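Local coordinates for PT26-6P (Thermococcus sp., PDB 2WB7), which is of unknown function but is encoded by a mobile genetic element of Euryarchaea and combines two immunoglobulin-like domains with a helical domain, at residues Phe64-Val69 with Leu263-Ile268; Val125-Ala130 with Gln296-Lys301. All coordinates share one frame; numbering follows the deposited sequence.

Contact 1 (Phe64-Val69 with Leu263-Ile268)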
loop_
_atom_site.group_PDB
_atom_site.type_symbol
_atom_site.label_atom_id
_atom_site.label_comp_id
_atom_site.label_asym_id
_atom_site.label_seq_id
_atom_site.Cartn_x
_atom_site.Cartn_y
_atom_site.Cartn_z
ATOM N N PHE A 64 -6.995 0.138 -7.661
ATOM C CA PHE A 64 -7.953 -0.681 -8.377
ATOM C C PHE A 64 -8.924 -1.376 -7.440
ATOM O O PHE A 64 -9.219 -2.555 -7.624
ATOM C CB PHE A 64 -7.230 -1.732 -9.219
ATOM C CG PHE A 64 -6.342 -1.153 -10.285
ATOM C CD1 PHE A 64 -6.872 -0.755 -11.495
ATOM C CD2 PHE A 64 -4.974 -1.018 -10.083
ATOM C CE1 PHE A 64 -6.065 -0.229 -12.477
ATOM C CE2 PHE A 64 -4.166 -0.481 -11.060
ATOM C CZ PHE A 64 -4.712 -0.089 -12.259
ATOM N N SER A 65 -9.434 -0.661 -6.442
ATOM C CA SER A 65 -10.372 -1.272 -5.498
ATOM C C SER A 65 -11.816 -1.279 -5.993
ATOM O O SER A 65 -12.213 -0.515 -6.869
ATOM C CB SER A 65 -10.322 -0.583 -4.145
ATOM O OG SER A 65 -9.032 -0.102 -3.880
ATOM N N ALA A 66 -12.595 -2.179 -5.418
ATOM C CA ALA A 66 -14.018 -2.215 -5.631
ATOM C C ALA A 66 -14.600 -1.266 -4.588
ATOM O O ALA A 66 -13.973 -1.020 -3.562
ATOM C CB ALA A 66 -14.526 -3.625 -5.434
ATOM N N PHE A 67 -15.775 -0.709 -4.836
ATOM C CA PHE A 67 -16.286 0.306 -3.921
ATOM C C PHE A 67 -17.790 0.299 -3.889
ATOM O O PHE A 67 -18.427 -0.051 -4.877
ATOM C CB PHE A 67 -15.777 1.686 -4.331
ATOM C CG PHE A 67 -16.010 2.000 -5.771
ATOM C CD1 PHE A 67 -17.197 2.577 -6.187
ATOM C CD2 PHE A 67 -15.050 1.710 -6.715
ATOM C CE1 PHE A 67 -17.413 2.866 -7.529
ATOM C CE2 PHE A 67 -15.255 1.992 -8.052
ATOM C CZ PHE A 67 -16.438 2.568 -8.461
ATOM N N PRO A 68 -18.368 0.699 -2.752
ATOM C CA PRO A 68 -19.810 0.665 -2.660
ATOM C C PRO A 68 -20.378 1.830 -3.443
ATOM O O PRO A 68 -19.839 2.935 -3.396
ATOM C CB PRO A 68 -20.075 0.848 -1.157
ATOM C CG PRO A 68 -18.822 1.410 -0.569
ATOM C CD PRO A 68 -17.764 1.474 -1.657
ATOM N N VAL A 69 -21.452 1.576 -4.174
ATOM C CA VAL A 69 -22.160 2.632 -4.863
ATOM C C VAL A 69 -23.569 2.664 -4.334
ATOM O O VAL A 69 -24.239 1.631 -4.281
ATOM C CB VAL A 69 -22.221 2.400 -6.382
ATOM C CG1 VAL A 69 -23.168 3.410 -7.033
ATOM C CG2 VAL A 69 -20.842 2.492 -6.987
ATOM N N LEU A 263 -6.258 -1.402 -2.429
ATOM C CA LEU A 263 -5.843 -1.045 -1.081
ATOM C C LEU A 263 -6.996 -0.576 -0.200
ATOM O O LEU A 263 -6.924 -0.687 1.024
ATOM C CB LEU A 263 -4.725 0.001 -1.099
ATOM C CG LEU A 263 -4.066 0.298 0.252
ATOM C CD1 LEU A 263 -3.354 -0.928 0.832
ATOM C CD2 LEU A 263 -3.085 1.460 0.083
ATOM N N SER A 264 -8.054 -0.051 -0.816
ATOM C CA SER A 264 -9.225 0.375 -0.057
ATOM C C SER A 264 -9.997 -0.823 0.495
ATOM O O SER A 264 -10.696 -0.710 1.495
ATOM C CB SER A 264 -10.140 1.210 -0.938
ATOM O OG SER A 264 -9.513 2.412 -1.349
ATOM N N ASP A 265 -9.879 -1.969 -0.162
ATOM C CA ASP A 265 -10.660 -3.141 0.228
ATOM C C ASP A 265 -10.011 -3.929 1.363
ATOM O O ASP A 265 -10.693 -4.329 2.312
ATOM C CB ASP A 265 -10.886 -4.058 -0.969
ATOM C CG ASP A 265 -11.584 -3.351 -2.120
ATOM O OD1 ASP A 265 -12.166 -2.266 -1.878
ATOM O OD2 ASP A 265 -11.542 -3.869 -3.260
ATOM N N PHE A 266 -8.700 -4.160 1.255
ATOM C CA PHE A 266 -7.937 -4.819 2.308
ATOM C C PHE A 266 -6.478 -4.401 2.286
ATOM O O PHE A 266 -6.017 -3.797 1.322
ATOM C CB PHE A 266 -8.067 -6.343 2.230
ATOM C CG PHE A 266 -7.498 -6.951 0.975
ATOM C CD1 PHE A 266 -6.304 -7.634 1.008
ATOM C CD2 PHE A 266 -8.169 -6.864 -0.231
ATOM C CE1 PHE A 266 -5.790 -8.207 -0.150
ATOM C CE2 PHE A 266 -7.663 -7.434 -1.377
ATOM C CZ PHE A 266 -6.479 -8.104 -1.344
ATOM N N ILE A 267 -5.755 -4.699 3.356
ATOM C CA ILE A 267 -4.383 -4.229 3.473
ATOM C C ILE A 267 -3.446 -5.328 3.933
ATOM O O ILE A 267 -3.868 -6.358 4.463
ATOM C CB ILE A 267 -4.260 -3.043 4.442
ATOM C CG1 ILE A 267 -4.221 -3.532 5.890
ATOM C CG2 ILE A 267 -5.418 -2.090 4.270
ATOM C CD1 ILE A 267 -4.312 -2.408 6.917
ATOM N N ILE A 268 -2.164 -5.114 3.693
ATOM C CA ILE A 268 -1.145 -6.008 4.185
ATOM C C ILE A 268 -0.178 -5.207 5.038
ATOM O O ILE A 268 0.363 -4.181 4.591
ATOM C CB ILE A 268 -0.389 -6.672 3.039
ATOM C CG1 ILE A 268 -1.330 -7.571 2.237
ATOM C CG2 ILE A 268 0.799 -7.461 3.571
ATOM C CD1 ILE A 268 -0.620 -8.338 1.120
#
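Two hydrogen bonds join the turn leading into strand 66-75 to the turn 263-265. The carboxyl group of Asp-265 reaches over to the other backbone, and its OD2 accepts the N-H of Ala-66 at 2.9 Å. The bond is nearly straight (165°) and uses the syn lone pair, with the CB of Ser-65 resting 3.4 Å from OD1 of Asp-265. In return, Ser-65 OG receives the N-H of Ser-264 at 3.2 Å, less straight at 152°, so each turn offers one amide and one side-chain acceptor. The CB of Ser-264 lies 3.4 Å from OG of Ser-65. Asp-265 CG lies anti to its own carbonyl carbon (chi1 -58°), which sends the carboxyl group across. Further out, Tyr-62 sets both serines: its O bonds Ser-65 OG and its N bonds Ser-264 OG. Tyr-294 and Phe-295 lie against Asp-265, and Phe-64 pairs through its backbone with Gly-261. An alanine in place of Asp-265 would probably leave the Ala-66 amide without this acceptor and loosen the buried junction. The touching residues lie at the turns of two beta hairpins, 52-62/66-75 and 253-261/266-272, which meet where the two immunoglobulin-like domains abut.

Contact 2 (Val125-Ala130 with Gln296-Lys301); sequences VTVMKA and QPANPK
Apolar contacts alone join strand 120-129 to the loop 296-301; no hydrogen bond crosses between the two segments. Val-125 spreads its two methyls over Ala-298 and Pro-297. CG1 of Val-125, anti to the backbone N (chi1 177°), lies 3.5 Å from CB of Ala-298, while Val-125 CG2, beside that N, meets the ring corner CG of Pro-297 at 3.8 Å, the valine and proline side chains crossing obliquely. Two residues on, Val-127 has nearly the same first torsion (-173°) and brings only CG2 to the loop. CG2 of Val-127 touches Pro-300 CG at 3.9 Å, again obliquely, and lies more loosely, 4.3 Å from CB of Ala-298. The alanine methyl is thus shared by both valines, between Pro-297, directly before it, and Pro-300, two residues on.

The valines belong to one face of a beta strand in the first immunoglobulin-like domain, and the loop joins strands 281-290 and 301-314 of the second, so this is a strand-face-to-loop contact between domains. Pro-297 follows a cis peptide bond. Phe-295 adds an aromatic neighbour to Val-127 and Pro-300, and Gln-70 of the adjoining strand touches both Val-125 and Pro-297.

Polar links run past the contact rather than through it. Val-127 O accepts a hydrogen bond from Arg-365 NH1. Lys-129 NZ forms a salt bridge with Asp-132 and a hydrogen bond with the backbone O of Pro-372, a further tie to the second domain.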
loop_
_atom_site.group_PDB
_atom_site.type_symbol
_atom_site.label_atom_id
_atom_site.label_comp_id
_atom_site.label_asym_id
_atom_site.label_seq_id
_atom_site.Cartn_x
_atom_site.Cartn_y
_atom_site.Cartn_z
ATOM N N VAL A 125 -28.190 -0.191 -2.870
ATOM C CA VAL A 125 -26.754 -0.297 -2.624
ATOM C C VAL A 125 -26.118 -1.402 -3.451
ATOM O O VAL A 125 -26.629 -2.526 -3.521
ATOM C CB VAL A 125 -26.429 -0.485 -1.129
ATOM C CG1 VAL A 125 -24.962 -0.658 -0.939
ATOM C CG2 VAL A 125 -26.901 0.732 -0.341
ATOM N N THR A 126 -25.005 -1.066 -4.094
ATOM C CA THR A 126 -24.263 -2.042 -4.867
ATOM C C THR A 126 -22.744 -1.838 -4.742
ATOM O O THR A 126 -22.271 -0.904 -4.092
ATOM C CB THR A 126 -24.716 -2.053 -6.348
ATOM O OG1 THR A 126 -24.292 -3.274 -6.964
ATOM C CG2 THR A 126 -24.129 -0.886 -7.102
ATOM N N VAL A 127 -21.980 -2.743 -5.338
ATOM C CA VAL A 127 -20.533 -2.655 -5.318
ATOM C C VAL A 127 -20.065 -2.572 -6.747
ATOM O O VAL A 127 -20.564 -3.294 -7.597
ATOM C CB VAL A 127 -19.919 -3.908 -4.697
ATOM C CG1 VAL A 127 -18.419 -3.727 -4.522
ATOM C CG2 VAL A 127 -20.594 -4.225 -3.367
HETATM N N MSE A 128 -19.115 -1.689 -7.019
HETATM C CA MSE A 128 -18.599 -1.544 -8.383
HETATM C C MSE A 128 -17.058 -1.572 -8.459
HETATM O O MSE A 128 -16.357 -1.658 -7.442
HETATM C CB MSE A 128 -19.147 -0.267 -9.031
HETATM C CG MSE A 128 -20.673 -0.274 -9.236
HETATM SE SE MSE A 128 -21.344 -1.313 -10.788
HETATM C CE MSE A 128 -22.810 -2.201 -9.887
ATOM N N LYS A 129 -16.537 -1.494 -9.676
ATOM C CA LYS A 129 -15.101 -1.504 -9.885
ATOM C C LYS A 129 -14.735 -1.058 -11.304
ATOM O O LYS A 129 -15.352 -1.490 -12.285
ATOM C CB LYS A 129 -14.565 -2.904 -9.609
ATOM C CG LYS A 129 -13.056 -3.010 -9.668
ATOM C CD LYS A 129 -12.588 -4.463 -9.679
ATOM C CE LYS A 129 -11.077 -4.519 -9.855
ATOM N NZ LYS A 129 -10.609 -5.863 -10.259
ATOM N N ALA A 130 -13.733 -0.191 -11.405
ATOM C CA ALA A 130 -13.233 0.268 -12.695
ATOM C C ALA A 130 -12.550 -0.847 -13.498
ATOM O O ALA A 130 -12.372 -1.965 -12.998
ATOM C CB ALA A 130 -12.276 1.423 -12.487
ATOM N N GLN A 296 -19.720 -0.461 3.671
ATOM C CA GLN A 296 -20.909 0.076 4.330
ATOM C C GLN A 296 -21.603 1.030 3.372
ATOM O O GLN A 296 -20.938 1.866 2.782
ATOM C CB GLN A 296 -20.487 0.867 5.573
ATOM C CG GLN A 296 -20.212 0.027 6.804
ATOM C CD GLN A 296 -21.330 -0.973 7.043
ATOM O OE1 GLN A 296 -21.316 -2.086 6.502
ATOM N NE2 GLN A 296 -22.317 -0.576 7.845
ATOM N N PRO A 297 -22.940 0.938 3.221
ATOM C CA PRO A 297 -23.927 0.073 3.874
ATOM C C PRO A 297 -23.971 -1.328 3.284
ATOM O O PRO A 297 -24.606 -2.212 3.853
ATOM C CB PRO A 297 -25.262 0.778 3.604
ATOM C CG PRO A 297 -24.965 1.957 2.742
ATOM C CD PRO A 297 -23.567 1.868 2.269
ATOM N N ALA A 298 -23.330 -1.540 2.142
ATOM C CA ALA A 298 -23.199 -2.898 1.623
ATOM C C ALA A 298 -22.359 -3.722 2.597
ATOM O O ALA A 298 -21.629 -3.164 3.445
ATOM C CB ALA A 298 -22.565 -2.895 0.229
ATOM N N ASN A 299 -22.438 -5.044 2.459
ATOM C CA ASN A 299 -21.649 -5.926 3.302
ATOM C C ASN A 299 -21.236 -7.245 2.656
ATOM O O ASN A 299 -21.551 -8.312 3.174
ATOM C CB ASN A 299 -22.404 -6.209 4.587
ATOM C CG ASN A 299 -21.555 -6.953 5.585
ATOM O OD1 ASN A 299 -20.356 -6.683 5.715
ATOM N ND2 ASN A 299 -22.161 -7.911 6.289
ATOM N N PRO A 300 -20.497 -7.171 1.544
ATOM C CA PRO A 300 -20.144 -8.361 0.786
ATOM C C PRO A 300 -19.155 -9.217 1.565
ATOM O O PRO A 300 -18.370 -8.681 2.343
ATOM C CB PRO A 300 -19.454 -7.792 -0.456
ATOM C CG PRO A 300 -19.422 -6.299 -0.267
ATOM C CD PRO A 300 -19.692 -6.012 1.140
ATOM N N LYS A 301 -19.194 -10.532 1.367
ATOM C CA LYS A 301 -18.147 -11.405 1.886
ATOM C C LYS A 301 -16.936 -11.206 0.986
ATOM O O LYS A 301 -17.075 -10.837 -0.173
ATOM C CB LYS A 301 -18.573 -12.873 1.820
ATOM C CG LYS A 301 -18.799 -13.319 0.372
ATOM C CD LYS A 301 -18.707 -14.847 0.121
ATOM C CE LYS A 301 -18.143 -15.135 -1.307
ATOM N NZ LYS A 301 -18.696 -16.385 -1.930
#

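In the fold
From the N terminus the segments come in the order 64-69, 125-130, 263-268, 296-301. Contact 1 closes a loop of 193 residues back to the first segment, and contact 2 closes one of 165 residues to the second, so the two cross. The first two segments belong to antiparallel neighbours, strands 66-75 and 120-129, with probable hydrogen bonds from Met-128 N to Phe-67 O (2.8 Å) and from Val-69 N to Thr-126 O (2.6 Å). Both contacts thus join this sheet of the first immunoglobulin-like domain to the second domain, polar and buried at contact 1, apolar and nearer the surface at contact 2, their centres about 10 Å apart.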